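PDB 3RIQ: tailspike protein, which binds the lipopolysaccharide receptor of Salmonella as the tailspike of phage 9NA and cleaves its O-antigen as an endorhamnosidase. Local coordinates for the interface of chains A and B. Sequence-based numbering; all coordinates share one arbitrary frame. Chains: chain A/B, Tailspike protein.

Contact 1: the interface of chains A and B. Residues chain A 432-435, 439; chain B 443-447.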
# COMPACT_ATOMS: atom_id res chain seq x y z
N VAL A 432 -13.71 -3.11 -24.70
CA VAL A 432 -14.60 -2.36 -23.80
C VAL A 432 -16.02 -2.88 -23.93
O VAL A 432 -16.41 -3.44 -24.98
CB VAL A 432 -14.49 -0.80 -24.03
CG1 VAL A 432 -13.07 -0.27 -23.64
CG2 VAL A 432 -14.86 -0.40 -25.47
N GLN A 433 -16.79 -2.68 -22.87
CA GLN A 433 -18.13 -3.18 -22.80
C GLN A 433 -19.02 -2.21 -22.02
O GLN A 433 -18.54 -1.39 -21.27
CB GLN A 433 -18.10 -4.58 -22.14
CG GLN A 433 -17.67 -4.56 -20.67
CD GLN A 433 -17.48 -5.95 -20.15
OE1 GLN A 433 -16.57 -6.67 -20.58
NE2 GLN A 433 -18.33 -6.36 -19.23
N HIS A 434 -20.32 -2.28 -22.23
CA HIS A 434 -21.25 -1.41 -21.50
C HIS A 434 -22.63 -2.04 -21.37
O HIS A 434 -23.06 -2.78 -22.24
CB HIS A 434 -21.36 -0.03 -22.20
CG HIS A 434 -21.69 1.10 -21.27
ND1 HIS A 434 -22.95 1.30 -20.76
CD2 HIS A 434 -20.91 2.06 -20.73
CE1 HIS A 434 -22.94 2.35 -19.96
NE2 HIS A 434 -21.71 2.82 -19.92
N GLY A 435 -23.33 -1.74 -20.26
CA GLY A 435 -24.71 -2.18 -20.07
C GLY A 435 -25.70 -1.50 -21.02
O GLY A 435 -26.67 -2.14 -21.47
N MET A 439 -22.44 2.52 -27.03
CA MET A 439 -21.28 3.01 -26.28
C MET A 439 -20.35 3.72 -27.24
O MET A 439 -20.51 3.60 -28.47
CB MET A 439 -20.58 1.89 -25.50
CG MET A 439 -19.72 0.94 -26.34
SD MET A 439 -19.02 -0.38 -25.27
CE MET A 439 -17.92 0.57 -24.19
N MET B 443 -15.81 -3.03 -29.20
CA MET B 443 -16.79 -2.42 -28.29
C MET B 443 -18.01 -3.31 -28.22
O MET B 443 -18.58 -3.67 -29.26
CB MET B 443 -17.16 -1.00 -28.71
CG MET B 443 -15.92 -0.13 -28.92
SD MET B 443 -16.10 1.48 -29.75
CE MET B 443 -17.57 2.00 -29.07
N ARG B 444 -18.36 -3.70 -26.99
CA ARG B 444 -19.49 -4.65 -26.73
C ARG B 444 -20.53 -3.99 -25.80
O ARG B 444 -20.60 -4.32 -24.60
CB ARG B 444 -18.97 -6.00 -26.19
CG ARG B 444 -20.05 -7.13 -26.12
CD ARG B 444 -19.44 -8.50 -25.74
NE ARG B 444 -18.87 -8.44 -24.39
CZ ARG B 444 -19.58 -8.60 -23.27
NH1 ARG B 444 -20.89 -8.91 -23.33
NH2 ARG B 444 -18.98 -8.44 -22.09
N PRO B 445 -21.33 -3.05 -26.35
CA PRO B 445 -22.52 -2.58 -25.61
C PRO B 445 -23.58 -3.68 -25.48
O PRO B 445 -23.40 -4.79 -26.02
CB PRO B 445 -23.05 -1.45 -26.47
CG PRO B 445 -22.61 -1.79 -27.88
CD PRO B 445 -21.24 -2.48 -27.71
N ALA B 446 -24.65 -3.41 -24.73
CA ALA B 446 -25.62 -4.45 -24.38
C ALA B 446 -24.90 -5.67 -23.81
O ALA B 446 -25.14 -6.81 -24.22
CB ALA B 446 -26.49 -4.83 -25.61
N MET B 447 -24.00 -5.43 -22.85
CA MET B 447 -23.07 -6.47 -22.41
C MET B 447 -23.78 -7.61 -21.68
O MET B 447 -23.25 -8.72 -21.61
CB MET B 447 -21.94 -5.87 -21.54
CG MET B 447 -22.43 -5.40 -20.16
SD MET B 447 -21.20 -4.42 -19.31
CE MET B 447 -22.11 -3.99 -17.79
O HOH W 1 -16.23 -7.77 -23.57
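A:Val432 and A:Gln433, in strand 430-433, pair in parallel with B:Met443 and B:Arg444 at the end of strand 438-444, so that a beta-sheet runs from one subunit into the next in this trimeric tailspike of the P22 family. B:Arg444 N donates to A:Val432 O (2.8 Å), and A:His434 N returns a bond to B:Arg444 O. Where the strand has given way to a turn, B:Met447 N donates to A:His434 O (2.9 Å). B:Ala446 N is also near that oxygen, at 3.0 Å, but its N-H is poorly aimed. B:Pro445, which has no N-H to offer, packs its ring crosswise against the A:Met439 side chain.

The side chain of A:Gln433 runs beside that of B:Arg444. Its CB touches B:Arg444 O; CG, between the backbone N and the carbonyl carbon (chi1 66°), meets B:Met447 SD; CD lies near B:Arg444 NH2, with amide and guanidinium planes 79° apart. At the tip OE1 reaches water 1 (3.2 Å), held by NE (2.8 Å) and NH2 of B:Arg444 at the edge of the guanidinium, while NE2 makes a weak bond to B:Met447 SD (3.5 Å). An amide may suit this place because it offers both an acceptor and a donor, though the sulfur is a poor acceptor. B:Arg444 NH1 bonds B:Met447 O on a lone pair in the carbonyl plane, which steadies the guanidinium. Pliable B:Met443 lies along A:Val432, its CG against CG2 (3.6 Å).

Contact 2: the interface of chains A and B. Residues chain A 316, 336, 338, 360; chain B 313, 333, 335, 357-358.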
# COMPACT_ATOMS: atom_id res chain seq x y z
N ILE A 316 -5.52 6.57 5.49
CA ILE A 316 -6.93 6.30 5.16
C ILE A 316 -7.80 7.12 6.11
O ILE A 316 -7.54 7.11 7.33
CB ILE A 316 -7.28 4.79 5.21
CG1 ILE A 316 -8.75 4.57 4.78
CG2 ILE A 316 -6.96 4.16 6.58
CD1 ILE A 316 -9.13 3.10 4.57
N ASN A 336 -0.34 6.82 -1.73
CA ASN A 336 -1.31 5.92 -1.11
C ASN A 336 -2.13 6.61 -0.03
O ASN A 336 -1.92 6.44 1.18
CB ASN A 336 -0.68 4.61 -0.60
CG ASN A 336 -1.73 3.64 -0.08
OD1 ASN A 336 -2.93 3.86 -0.26
ND2 ASN A 336 -1.30 2.58 0.62
N VAL A 338 -6.23 7.23 0.85
CA VAL A 338 -7.61 6.79 0.53
C VAL A 338 -8.55 7.57 1.44
O VAL A 338 -8.36 7.54 2.65
CB VAL A 338 -7.79 5.26 0.84
CG1 VAL A 338 -9.24 4.80 0.68
CG2 VAL A 338 -6.82 4.42 -0.03
N THR A 360 -7.07 7.59 -3.80
CA THR A 360 -8.42 7.06 -4.03
C THR A 360 -9.36 7.92 -3.20
O THR A 360 -9.21 7.98 -1.98
CB THR A 360 -8.50 5.59 -3.59
OG1 THR A 360 -7.56 4.83 -4.38
CG2 THR A 360 -9.90 5.02 -3.84
N ARG B 313 -7.25 -4.08 5.30
CA ARG B 313 -6.32 -3.44 4.37
C ARG B 313 -4.91 -4.01 4.42
O ARG B 313 -4.48 -4.59 5.45
CB ARG B 313 -6.29 -1.93 4.55
CG ARG B 313 -6.16 -1.45 5.92
CD ARG B 313 -6.49 0.09 6.07
NE ARG B 313 -5.50 0.94 5.40
CZ ARG B 313 -4.42 1.45 5.99
NH1 ARG B 313 -4.19 1.20 7.28
NH2 ARG B 313 -3.55 2.17 5.27
N ILE B 333 -14.97 -1.77 4.58
CA ILE B 333 -13.99 -1.10 3.68
C ILE B 333 -12.82 -2.04 3.49
O ILE B 333 -12.24 -2.48 4.47
CB ILE B 333 -13.54 0.28 4.25
CG1 ILE B 333 -14.74 1.22 4.28
CG2 ILE B 333 -12.38 0.85 3.41
CD1 ILE B 333 -14.49 2.52 5.05
N ASP B 335 -9.26 -2.45 1.27
CA ASP B 335 -8.31 -1.78 0.38
C ASP B 335 -6.97 -2.50 0.37
O ASP B 335 -6.43 -2.79 1.44
CB ASP B 335 -8.09 -0.30 0.79
CG ASP B 335 -7.05 0.38 -0.10
OD1 ASP B 335 -7.28 0.39 -1.34
OD2 ASP B 335 -5.99 0.85 0.39
N THR B 357 -11.29 -1.80 -2.96
CA THR B 357 -10.31 -1.11 -3.80
C THR B 357 -8.96 -1.76 -3.82
O THR B 357 -8.56 -2.37 -2.85
CB THR B 357 -10.11 0.39 -3.37
OG1 THR B 357 -9.73 0.46 -1.99
CG2 THR B 357 -11.38 1.21 -3.57
N ASN B 358 -8.28 -1.65 -4.96
CA ASN B 358 -6.87 -2.08 -5.08
C ASN B 358 -6.66 -3.55 -4.77
O ASN B 358 -5.87 -3.94 -3.90
CB ASN B 358 -5.98 -1.15 -4.25
CG ASN B 358 -6.01 0.27 -4.80
OD1 ASN B 358 -5.75 0.46 -5.99
ND2 ASN B 358 -6.41 1.22 -3.98
O HOH W 2 -4.59 2.26 -1.50
O HOH W 3 -3.27 0.60 1.43
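A:Ile316, A:Val338 and A:Thr360 sit at extended backbone positions in strands 315-318, 333-340 and 355-362 of the right-handed beta-helix, and face B:Arg313, B:Asp335 and B:Thr357, also extended, whereas A:Asn336 and B:Asn358 have positive phi (68° and 59°), a conformation asparagine tolerates well. A:Ile316 lays its CG2 methyl over the centre of the B:Arg313 guanidinium, 3.7 Å from NE; the flat, delocalised group can take an aliphatic carbon on its face. A:Val338 slides past B:Asp335 in the opposite direction, its CG2 beside OD2, and the methyls of A:Thr360 and B:Thr357 meet tip to tip, CG2 to CG2 (4.1 Å).

No direct hydrogen bond joins the chains here; water carries the polar contact. B:Asp335, with CG anti to its backbone N (chi1 178°), divides its carboxylate between two tasks. OD1 is held within its own chain: B:Asn358 ND2 donates to the syn lone pair (2.9 Å), and B:Thr357 OG1 arrives from the anti side (2.5 Å), tilted somewhat out of the carboxylate plane, fixing its rotation. OD2 faces chain A, where A:Asn336 supplies both an acceptor and a donor. Water 2 joins OD2 (2.7 Å) to A:Asn336 OD1 (2.6 Å), and water 3 lies 2.9 Å from both OD2 and A:Asn336 ND2.

Contact 3: the interface of chains A and B. Residues chain A 100-101, 241-242, 273; chain B 229-230.
B:Asp229 OD2, one carboxylate oxygen of a loop residue, is approached by a water and by groups of chain A; water 4 bonds to it at 2.7 Å. A:Arg242 NH2 forms a long salt bridge to the same oxygen at 3.6 Å. A:Gly101 CA packs against it at 3.4 Å, and having no side chain, A:Gly101 lets the carboxylate come up to its backbone. Water 4 also links to NH1 and NH2 of A:Arg242, so the guanidinium meets the carboxylate partly through solvent, their planes turned 46° apart. The arginine is long enough for this, its chain extended from CG to NE.

A:Tyr241, at the end of strand 238-241 of the beta-helix, supplies the aromatic surface of the site. With CG anti to the backbone N, chi1 172° swings the ring out between the A:Arg242 side chain of its own chain and the B:Asp230 backbone: CG of A:Arg242 covers one face toward the rim, and B:Asp230 CA lies over the centre of the other, 3.4 Å from the centroid, as a CH-pi contact. A flat aromatic ring suits a backbone passing this near. The B:Asp230 carboxylate is tilted 23° from the ring plane, its CG 3.4 Å from CE2. Within chain A, A:Ile273 CG2 meets the ring at its edge, while the phenol OH lies above the A:Arg242 guanidinium toward its rim. The other oxygen of B:Asp229, OD1, reaches water 5 (2.8 Å), which continues to the backbone oxygen A:Asn100 O (2.9 Å).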
# COMPACT_ATOMS: atom_id res chain seq x y z
N ASN A 100 -26.62 5.77 15.67
CA ASN A 100 -26.05 4.94 14.59
C ASN A 100 -24.59 5.29 14.34
O ASN A 100 -23.99 4.74 13.42
CB ASN A 100 -26.83 5.13 13.28
CG ASN A 100 -28.29 4.68 13.36
OD1 ASN A 100 -29.19 5.38 12.90
ND2 ASN A 100 -28.52 3.51 13.97
N GLY A 101 -24.04 6.21 15.12
CA GLY A 101 -22.66 6.65 14.90
C GLY A 101 -22.50 7.63 13.73
O GLY A 101 -21.36 7.80 13.20
N TYR A 241 -9.25 8.89 16.39
CA TYR A 241 -10.71 8.66 16.38
C TYR A 241 -11.49 9.81 16.99
O TYR A 241 -11.35 10.09 18.19
CB TYR A 241 -11.00 7.39 17.19
CG TYR A 241 -12.47 7.10 17.45
CD1 TYR A 241 -13.39 6.89 16.39
CD2 TYR A 241 -12.93 7.00 18.77
CE1 TYR A 241 -14.74 6.61 16.66
CE2 TYR A 241 -14.30 6.71 19.05
CZ TYR A 241 -15.18 6.50 17.97
OH TYR A 241 -16.51 6.19 18.18
N ARG A 242 -12.29 10.48 16.16
CA ARG A 242 -13.21 11.54 16.65
C ARG A 242 -12.55 12.68 17.44
O ARG A 242 -13.14 13.23 18.42
CB ARG A 242 -14.38 10.93 17.43
CG ARG A 242 -15.33 10.20 16.50
CD ARG A 242 -16.46 9.56 17.30
NE ARG A 242 -17.43 8.92 16.42
CZ ARG A 242 -18.52 8.32 16.87
NH1 ARG A 242 -18.80 8.38 18.18
NH2 ARG A 242 -19.37 7.76 16.01
N ILE A 273 -10.72 8.57 11.74
CA ILE A 273 -12.17 8.31 11.70
C ILE A 273 -12.95 9.47 12.31
O ILE A 273 -12.81 9.73 13.49
CB ILE A 273 -12.49 7.02 12.49
CG1 ILE A 273 -11.79 5.79 11.84
CG2 ILE A 273 -14.03 6.82 12.61
CD1 ILE A 273 -11.77 4.47 12.72
N ASP B 229 -17.50 2.07 17.15
CA ASP B 229 -17.14 2.98 16.05
C ASP B 229 -15.64 3.35 16.14
O ASP B 229 -15.01 3.63 15.12
CB ASP B 229 -18.05 4.20 16.02
CG ASP B 229 -19.45 3.82 15.56
OD1 ASP B 229 -19.56 2.93 14.67
OD2 ASP B 229 -20.43 4.36 16.12
N ASP B 230 -15.07 3.25 17.35
CA ASP B 230 -13.64 3.39 17.61
C ASP B 230 -12.74 2.50 16.76
O ASP B 230 -11.54 2.82 16.55
CB ASP B 230 -13.28 3.01 19.07
CG ASP B 230 -14.28 3.45 20.13
OD1 ASP B 230 -15.51 3.43 19.93
OD2 ASP B 230 -13.77 3.73 21.26
O HOH W 4 -20.95 6.12 18.04
O HOH W 5 -21.48 3.50 12.74

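Contacts 2 and 3 lie about 18 Å apart between C-alpha centres, along the flanks of two neighbouring beta-helices, while contact 1 is about 28 Å from contact 2 and 41 Å from contact 3, closer to the C-termini. They share no residues; within contact 2 strands 333-340 and 355-362, and within contact 1 strand 438-444, come from both chains. Their chemistry differs: water bridges and side-chain contacts join the helices in contacts 2 and 3, whereas in contact 1 the main chains themselves pair. Repeated around the three subunits of the assembly, contact 1 probably secures the spike where the separate helices give way to interwoven strands.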